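Protein (endonuclease) (Salmonella typhimurium, PDB 1BYR) is an endonuclease with a PLD-like domain, in which helices pack against a mixed beta sheet, and which pairs here with a second copy of itself. Local coordinates at residues I99-F110 / N123-A134; S10-V19 / F110-T118. All blocks are in the same frame, centred on the assembly; numbering follows the deposited sequence.

Contact 1: I99-F110 / N123-A134; sequences IVDNVTVETGSF and NAVVIWNMPKLA
Ile127 O accepts two hydrogen bonds: Val105 N donates at 3.0 Å and water 1 at 2.6 Å. The same water also donates to Val103 O, which takes in addition a nearly straight bond from Met130 N (2.9 Å, 169° at the hydrogen). Water 1 thus bridges two carbonyls near the start of strand 104-108, where Val103 and Thr104 both face Val100 in a classic beta bulge toward strand 97-100. Thr104 has OG1 anti to its carbonyl carbon (chi1 -76°), and there it accepts from Asn129 N at 3.3 Å. Its CG2 meanwhile lies 3.6 Å above one face of the Trp128 ring, toward the rim, beside Val126 CG1. The indole NE1 hydrogen-bonds to Gln6 OE1 on the neighbouring strand 4-10. Farther along, the antiparallel pairing with strand 123-128 is regular: Thr107 and Val125 exchange backbone bonds, their CG2 methyls side by side at 3.8 Å. At the start of the helix, Ala134 CB packs on Val103 CA and covers Asn102 O at 3.5 Å, a buried carbonyl with no polar partner. The two strands, connected through helix 114-118, are thus held mainly by main-chain bonds, and beyond Val105-Ile127 the bonds from Met130 N and Asn129 N and the bridging water continue the contact.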
# COMPACT_ATOMS: atom_id res chain seq x y z
N ILE A 99 2.86 -12.24 3.21
CA ILE A 99 2.80 -13.34 2.25
C ILE A 99 2.44 -14.59 3.05
O ILE A 99 3.19 -15.02 3.93
CB ILE A 99 4.16 -13.55 1.56
CG1 ILE A 99 4.65 -12.25 0.91
CG2 ILE A 99 4.04 -14.63 0.50
CD1 ILE A 99 6.15 -12.20 0.71
N VAL A 100 1.29 -15.18 2.75
CA VAL A 100 0.80 -16.36 3.47
C VAL A 100 0.82 -17.68 2.68
O VAL A 100 0.34 -17.77 1.53
CB VAL A 100 -0.64 -16.09 3.96
CG1 VAL A 100 -1.17 -17.28 4.77
CG2 VAL A 100 -0.65 -14.83 4.80
N ASP A 101 1.43 -18.70 3.28
CA ASP A 101 1.49 -20.03 2.69
C ASP A 101 2.03 -20.07 1.25
O ASP A 101 1.61 -20.89 0.44
CB ASP A 101 0.10 -20.67 2.76
CG ASP A 101 -0.34 -20.96 4.20
OD1 ASP A 101 0.54 -20.93 5.09
OD2 ASP A 101 -1.53 -21.19 4.45
N ASN A 102 2.98 -19.19 0.95
CA ASN A 102 3.61 -19.14 -0.36
C ASN A 102 2.68 -18.97 -1.57
O ASN A 102 3.11 -19.16 -2.70
CB ASN A 102 4.47 -20.40 -0.55
CG ASN A 102 5.44 -20.27 -1.71
OD1 ASN A 102 6.51 -19.67 -1.58
ND2 ASN A 102 5.07 -20.84 -2.85
N VAL A 103 1.43 -18.62 -1.34
CA VAL A 103 0.50 -18.43 -2.45
C VAL A 103 -0.45 -17.26 -2.28
O VAL A 103 -1.17 -16.92 -3.21
CB VAL A 103 -0.37 -19.68 -2.69
CG1 VAL A 103 0.49 -20.93 -2.73
CG2 VAL A 103 -1.42 -19.79 -1.61
N THR A 104 -0.46 -16.65 -1.10
CA THR A 104 -1.36 -15.53 -0.85
C THR A 104 -0.59 -14.28 -0.44
O THR A 104 0.41 -14.36 0.27
CB THR A 104 -2.40 -15.90 0.23
OG1 THR A 104 -3.39 -16.75 -0.37
CG2 THR A 104 -3.07 -14.66 0.80
N VAL A 105 -1.05 -13.11 -0.90
CA VAL A 105 -0.38 -11.86 -0.60
C VAL A 105 -1.32 -10.76 -0.12
O VAL A 105 -2.29 -10.42 -0.80
CB VAL A 105 0.39 -11.29 -1.87
CG1 VAL A 105 1.07 -9.94 -1.53
CG2 VAL A 105 1.42 -12.30 -2.37
N GLU A 106 -1.03 -10.21 1.05
CA GLU A 106 -1.81 -9.10 1.57
C GLU A 106 -0.92 -7.90 1.30
O GLU A 106 0.30 -7.99 1.48
CB GLU A 106 -2.02 -9.22 3.09
CG GLU A 106 -2.81 -8.07 3.73
CD GLU A 106 -1.95 -6.85 4.05
OE1 GLU A 106 -0.75 -7.02 4.34
OE2 GLU A 106 -2.48 -5.72 4.00
N THR A 107 -1.49 -6.78 0.85
CA THR A 107 -0.71 -5.58 0.61
C THR A 107 -1.65 -4.39 0.53
O THR A 107 -2.86 -4.57 0.64
CB THR A 107 0.16 -5.65 -0.66
OG1 THR A 107 1.07 -4.54 -0.67
CG2 THR A 107 -0.70 -5.60 -1.93
N GLY A 108 -1.11 -3.19 0.35
CA GLY A 108 -1.95 -2.00 0.29
C GLY A 108 -1.29 -0.84 1.01
O GLY A 108 -0.07 -0.80 1.15
N SER A 109 -2.08 0.13 1.47
CA SER A 109 -1.51 1.27 2.18
C SER A 109 -1.40 1.01 3.68
O SER A 109 -0.57 1.61 4.37
CB SER A 109 -2.36 2.53 1.96
OG SER A 109 -3.57 2.48 2.70
N PHE A 110 -2.26 0.11 4.16
CA PHE A 110 -2.37 -0.25 5.58
C PHE A 110 -1.09 -0.61 6.34
O PHE A 110 -0.47 -1.66 6.09
CB PHE A 110 -3.41 -1.39 5.68
CG PHE A 110 -3.75 -1.82 7.10
CD1 PHE A 110 -3.01 -2.81 7.74
CD2 PHE A 110 -4.87 -1.32 7.74
CE1 PHE A 110 -3.40 -3.29 9.00
CE2 PHE A 110 -5.26 -1.81 9.00
CZ PHE A 110 -4.53 -2.79 9.62
N ASN A 123 -6.53 1.21 2.67
CA ASN A 123 -7.10 0.09 1.96
C ASN A 123 -6.12 -1.05 2.13
O ASN A 123 -4.90 -0.84 2.18
CB ASN A 123 -7.29 0.40 0.47
CG ASN A 123 -5.98 0.50 -0.29
OD1 ASN A 123 -5.33 1.54 -0.30
ND2 ASN A 123 -5.58 -0.59 -0.92
N ALA A 124 -6.64 -2.26 2.29
CA ALA A 124 -5.82 -3.45 2.37
C ALA A 124 -6.45 -4.45 1.44
O ALA A 124 -7.68 -4.58 1.42
CB ALA A 124 -5.79 -4.02 3.83
N VAL A 125 -5.63 -5.13 0.65
CA VAL A 125 -6.16 -6.15 -0.24
C VAL A 125 -5.47 -7.48 0.05
O VAL A 125 -4.30 -7.51 0.46
CB VAL A 125 -5.93 -5.80 -1.74
CG1 VAL A 125 -6.68 -4.52 -2.07
CG2 VAL A 125 -4.45 -5.66 -2.03
N VAL A 126 -6.21 -8.57 -0.11
CA VAL A 126 -5.65 -9.89 0.06
C VAL A 126 -5.88 -10.63 -1.24
O VAL A 126 -7.02 -10.86 -1.63
CB VAL A 126 -6.28 -10.66 1.24
CG1 VAL A 126 -5.70 -12.07 1.29
CG2 VAL A 126 -6.01 -9.94 2.56
N ILE A 127 -4.78 -10.93 -1.93
CA ILE A 127 -4.83 -11.64 -3.21
C ILE A 127 -4.57 -13.11 -2.91
O ILE A 127 -3.43 -13.51 -2.67
CB ILE A 127 -3.75 -11.10 -4.20
CG1 ILE A 127 -3.89 -9.58 -4.33
CG2 ILE A 127 -3.90 -11.76 -5.56
CD1 ILE A 127 -2.65 -8.88 -4.88
N TRP A 128 -5.64 -13.89 -2.91
CA TRP A 128 -5.57 -15.32 -2.61
C TRP A 128 -5.23 -16.25 -3.76
O TRP A 128 -5.70 -16.07 -4.89
CB TRP A 128 -6.90 -15.81 -2.04
CG TRP A 128 -7.38 -15.10 -0.83
CD1 TRP A 128 -8.26 -14.04 -0.79
CD2 TRP A 128 -7.11 -15.45 0.53
NE1 TRP A 128 -8.54 -13.72 0.52
CE2 TRP A 128 -7.85 -14.57 1.34
CE3 TRP A 128 -6.31 -16.43 1.13
CZ2 TRP A 128 -7.81 -14.63 2.74
CZ3 TRP A 128 -6.28 -16.48 2.52
CH2 TRP A 128 -7.03 -15.60 3.30
N ASN A 129 -4.45 -17.27 -3.45
CA ASN A 129 -4.11 -18.31 -4.39
C ASN A 129 -3.60 -17.88 -5.76
O ASN A 129 -4.21 -18.16 -6.79
CB ASN A 129 -5.33 -19.24 -4.54
CG ASN A 129 -5.78 -19.81 -3.20
OD1 ASN A 129 -6.85 -19.50 -2.67
ND2 ASN A 129 -4.94 -20.65 -2.61
N MET A 130 -2.47 -17.20 -5.74
CA MET A 130 -1.79 -16.74 -6.95
C MET A 130 -0.34 -17.03 -6.66
O MET A 130 0.44 -16.14 -6.32
CB MET A 130 -2.00 -15.24 -7.16
CG MET A 130 -3.33 -14.89 -7.78
SD MET A 130 -3.35 -13.28 -8.61
CE MET A 130 -2.31 -13.60 -9.99
N PRO A 131 0.06 -18.30 -6.81
CA PRO A 131 1.44 -18.72 -6.54
C PRO A 131 2.53 -17.88 -7.20
O PRO A 131 3.52 -17.55 -6.56
CB PRO A 131 1.48 -20.17 -7.00
CG PRO A 131 0.06 -20.62 -6.94
CD PRO A 131 -0.78 -19.42 -7.25
N LYS A 132 2.38 -17.55 -8.47
CA LYS A 132 3.40 -16.76 -9.16
C LYS A 132 3.57 -15.38 -8.57
O LYS A 132 4.69 -14.87 -8.49
CB LYS A 132 3.09 -16.62 -10.65
CG LYS A 132 2.57 -17.89 -11.29
CD LYS A 132 1.11 -17.72 -11.71
CE LYS A 132 0.17 -17.83 -10.52
NZ LYS A 132 -0.68 -16.64 -10.43
N LEU A 133 2.47 -14.77 -8.17
CA LEU A 133 2.54 -13.45 -7.58
C LEU A 133 3.25 -13.53 -6.24
O LEU A 133 4.09 -12.69 -5.91
CB LEU A 133 1.14 -12.87 -7.39
CG LEU A 133 1.15 -11.43 -6.86
CD1 LEU A 133 1.66 -10.49 -7.96
CD2 LEU A 133 -0.26 -11.03 -6.41
N ALA A 134 2.92 -14.55 -5.46
CA ALA A 134 3.51 -14.72 -4.14
C ALA A 134 5.01 -15.05 -4.18
O ALA A 134 5.78 -14.54 -3.36
CB ALA A 134 2.74 -15.79 -3.35
O HOH W 1 -1.32 -14.05 -4.01

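Contact 2: S10-V19 / F110-T118; sequences SPEGSARVLV and FNFTKAAET
Two first torsions set up this contact: Val19 has CG1 anti to its backbone N (chi1 172°) and CG2 beside it, while Glu117 holds CG anti to its carbonyl carbon (chi1 -50°) and runs extended from there to its carboxylate. In the PLD-like fold these residues join helix 14-25 to the loop and short helix that follow strand 104-108. Val19 offers one methyl to each of two rings. CG2 stands over the face of Phe110 in a CH-pi contact, 4.1 Å from the ring centroid, and CG1 meets the edge of Phe112 at CE1, 4.0 Å away. Phe112 is the centre of an inverse gamma turn, after which Thr113 caps the short helix through its OG1, accepting from Ala116 N. Arg16 NH2 forms a salt bridge with Glu117 OE1 at 3.1 Å. The guanidinium and carboxylate planes are turned 49° apart, so the pair does not lie flat, and Glu117 CB sits 3.9 Å above the centre of one guanidinium face. Asp41 lies close to the other carboxylate oxygen, OE2; Arg16, whose side chain also packs on Asp41, would partly offset that crowding of negative charge. Ser10 reaches a main-chain carbonyl of the short helix. Its OG lies in plane at the edge of the Phe110 ring, donates to Ala116 O at 2.6 Å in the carbonyl plane, and accepts a hydrogen bond from water 2 at 2.8 Å, a water that also donates to Glu117 O at 3.0 Å.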
# COMPACT_ATOMS: atom_id res chain seq x y z
N SER A 10 -9.99 1.40 6.06
CA SER A 10 -9.92 2.04 7.36
C SER A 10 -10.37 3.47 7.09
O SER A 10 -10.21 3.97 5.98
CB SER A 10 -8.49 2.02 7.91
OG SER A 10 -8.06 0.71 8.22
N PRO A 11 -10.96 4.15 8.09
CA PRO A 11 -11.25 3.69 9.44
C PRO A 11 -12.52 2.83 9.57
O PRO A 11 -12.97 2.56 10.68
CB PRO A 11 -11.37 4.99 10.23
CG PRO A 11 -11.98 5.93 9.24
CD PRO A 11 -11.38 5.55 7.89
N GLU A 12 -13.10 2.42 8.45
CA GLU A 12 -14.32 1.60 8.45
C GLU A 12 -14.21 0.37 9.38
O GLU A 12 -15.16 0.02 10.09
CB GLU A 12 -14.64 1.14 7.03
CG GLU A 12 -15.46 2.16 6.20
CD GLU A 12 -14.62 3.29 5.60
OE1 GLU A 12 -13.42 3.41 5.93
OE2 GLU A 12 -15.17 4.06 4.79
N GLY A 13 -13.06 -0.29 9.34
CA GLY A 13 -12.87 -1.46 10.17
C GLY A 13 -12.64 -2.73 9.37
O GLY A 13 -12.05 -3.69 9.86
N SER A 14 -13.07 -2.73 8.11
CA SER A 14 -12.92 -3.92 7.28
C SER A 14 -11.47 -4.27 6.91
O SER A 14 -11.15 -5.44 6.70
CB SER A 14 -13.75 -3.78 6.01
OG SER A 14 -13.44 -2.57 5.35
N ALA A 15 -10.59 -3.28 6.85
CA ALA A 15 -9.19 -3.54 6.52
C ALA A 15 -8.53 -4.35 7.64
O ALA A 15 -7.90 -5.38 7.41
CB ALA A 15 -8.44 -2.25 6.32
N ARG A 16 -8.69 -3.87 8.86
CA ARG A 16 -8.11 -4.54 10.01
C ARG A 16 -8.57 -6.01 10.06
O ARG A 16 -7.75 -6.92 10.17
CB ARG A 16 -8.51 -3.79 11.28
CG ARG A 16 -8.20 -4.50 12.58
CD ARG A 16 -9.18 -4.07 13.66
NE ARG A 16 -8.48 -3.56 14.83
CZ ARG A 16 -8.83 -2.48 15.51
NH1 ARG A 16 -9.88 -1.77 15.14
NH2 ARG A 16 -8.12 -2.10 16.57
N VAL A 17 -9.87 -6.23 9.97
CA VAL A 17 -10.41 -7.59 10.02
C VAL A 17 -9.85 -8.47 8.91
O VAL A 17 -9.53 -9.63 9.14
CB VAL A 17 -11.97 -7.57 9.98
CG1 VAL A 17 -12.50 -8.98 9.91
CG2 VAL A 17 -12.50 -6.90 11.24
N LEU A 18 -9.72 -7.91 7.70
CA LEU A 18 -9.19 -8.65 6.56
C LEU A 18 -7.74 -9.05 6.77
O LEU A 18 -7.33 -10.17 6.47
CB LEU A 18 -9.32 -7.81 5.27
CG LEU A 18 -8.77 -8.45 4.00
CD1 LEU A 18 -9.34 -9.86 3.86
CD2 LEU A 18 -9.13 -7.60 2.78
N VAL A 19 -6.94 -8.11 7.28
CA VAL A 19 -5.54 -8.39 7.55
C VAL A 19 -5.46 -9.51 8.60
O VAL A 19 -4.66 -10.45 8.45
CB VAL A 19 -4.82 -7.11 8.06
CG1 VAL A 19 -3.41 -7.44 8.53
CG2 VAL A 19 -4.77 -6.07 6.93
N PHE A 110 -2.26 0.11 4.16
CA PHE A 110 -2.37 -0.25 5.58
C PHE A 110 -1.09 -0.61 6.34
O PHE A 110 -0.47 -1.66 6.09
CB PHE A 110 -3.41 -1.39 5.68
CG PHE A 110 -3.75 -1.82 7.10
CD1 PHE A 110 -3.01 -2.81 7.74
CD2 PHE A 110 -4.87 -1.32 7.74
CE1 PHE A 110 -3.40 -3.29 9.00
CE2 PHE A 110 -5.26 -1.81 9.00
CZ PHE A 110 -4.53 -2.79 9.62
N ASN A 111 -0.67 0.25 7.27
CA ASN A 111 0.51 -0.03 8.10
C ASN A 111 -0.01 -0.83 9.28
O ASN A 111 -1.18 -0.73 9.64
CB ASN A 111 1.16 1.24 8.65
CG ASN A 111 2.06 1.90 7.66
OD1 ASN A 111 1.74 2.97 7.14
ND2 ASN A 111 3.18 1.29 7.39
N PHE A 112 0.86 -1.62 9.89
CA PHE A 112 0.44 -2.44 11.00
C PHE A 112 0.50 -1.67 12.31
O PHE A 112 1.31 -1.95 13.20
CB PHE A 112 1.28 -3.73 11.00
CG PHE A 112 1.27 -4.43 9.67
CD1 PHE A 112 0.11 -5.02 9.19
CD2 PHE A 112 2.38 -4.41 8.85
CE1 PHE A 112 0.06 -5.57 7.91
CE2 PHE A 112 2.34 -4.96 7.58
CZ PHE A 112 1.17 -5.53 7.11
N THR A 113 -0.37 -0.69 12.38
CA THR A 113 -0.48 0.21 13.51
C THR A 113 -1.93 0.47 13.86
O THR A 113 -2.84 0.19 13.09
CB THR A 113 0.11 1.59 13.20
OG1 THR A 113 -0.73 2.25 12.23
CG2 THR A 113 1.52 1.46 12.65
N LYS A 114 -2.08 1.04 15.04
CA LYS A 114 -3.37 1.42 15.60
C LYS A 114 -4.00 2.55 14.72
O LYS A 114 -5.19 2.49 14.33
CB LYS A 114 -3.17 1.91 17.05
CG LYS A 114 -1.88 1.35 17.77
CD LYS A 114 -0.52 1.76 17.10
CE LYS A 114 -0.17 3.25 17.17
NZ LYS A 114 -0.55 4.01 15.92
N ALA A 115 -3.20 3.56 14.40
CA ALA A 115 -3.68 4.67 13.58
C ALA A 115 -4.19 4.14 12.24
O ALA A 115 -5.20 4.61 11.72
CB ALA A 115 -2.57 5.68 13.37
N ALA A 116 -3.51 3.14 11.69
CA ALA A 116 -3.91 2.55 10.41
C ALA A 116 -5.25 1.80 10.49
O ALA A 116 -6.01 1.73 9.51
CB ALA A 116 -2.83 1.59 9.93
N GLU A 117 -5.52 1.23 11.66
CA GLU A 117 -6.75 0.46 11.89
C GLU A 117 -7.98 1.27 12.23
O GLU A 117 -9.09 0.95 11.80
CB GLU A 117 -6.54 -0.53 13.06
CG GLU A 117 -5.28 -1.39 12.96
CD GLU A 117 -5.12 -2.38 14.12
OE1 GLU A 117 -5.29 -1.97 15.29
OE2 GLU A 117 -4.81 -3.56 13.86
N THR A 118 -7.76 2.35 12.96
CA THR A 118 -8.85 3.15 13.49
C THR A 118 -8.99 4.63 13.14
O THR A 118 -10.04 5.23 13.39
CB THR A 118 -8.77 2.99 15.04
OG1 THR A 118 -9.66 1.95 15.47
CG2 THR A 118 -9.05 4.29 15.73
O HOH W 2 -9.83 -0.92 9.64

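In the fold
Phe110 belongs to both contacts, and their segments alternate along the chain: strand 104-108 leads into helix 114-118, which leads into strand 122-128. The centres lie about 16 Å apart, yet helix 14-25 packs on the sheet beside these strands, so the contacts touch. Val126 CG2 packs on Leu18 CG at 3.5 Å. Glu106 reaches over as well, with OE2 3.7 Å from Val19 CG2 and OE1 equally near Phe112 CZ. The HKD motif of the PLD family comprises His94, Lys96 and Asp101, the last in segment 99-110; His94 and Lys96 probably belong to the active site, as in the family. Both contacts border the partner's motif: Ser109 packs on Lys96 and Asn111 on His94 of the second subunit.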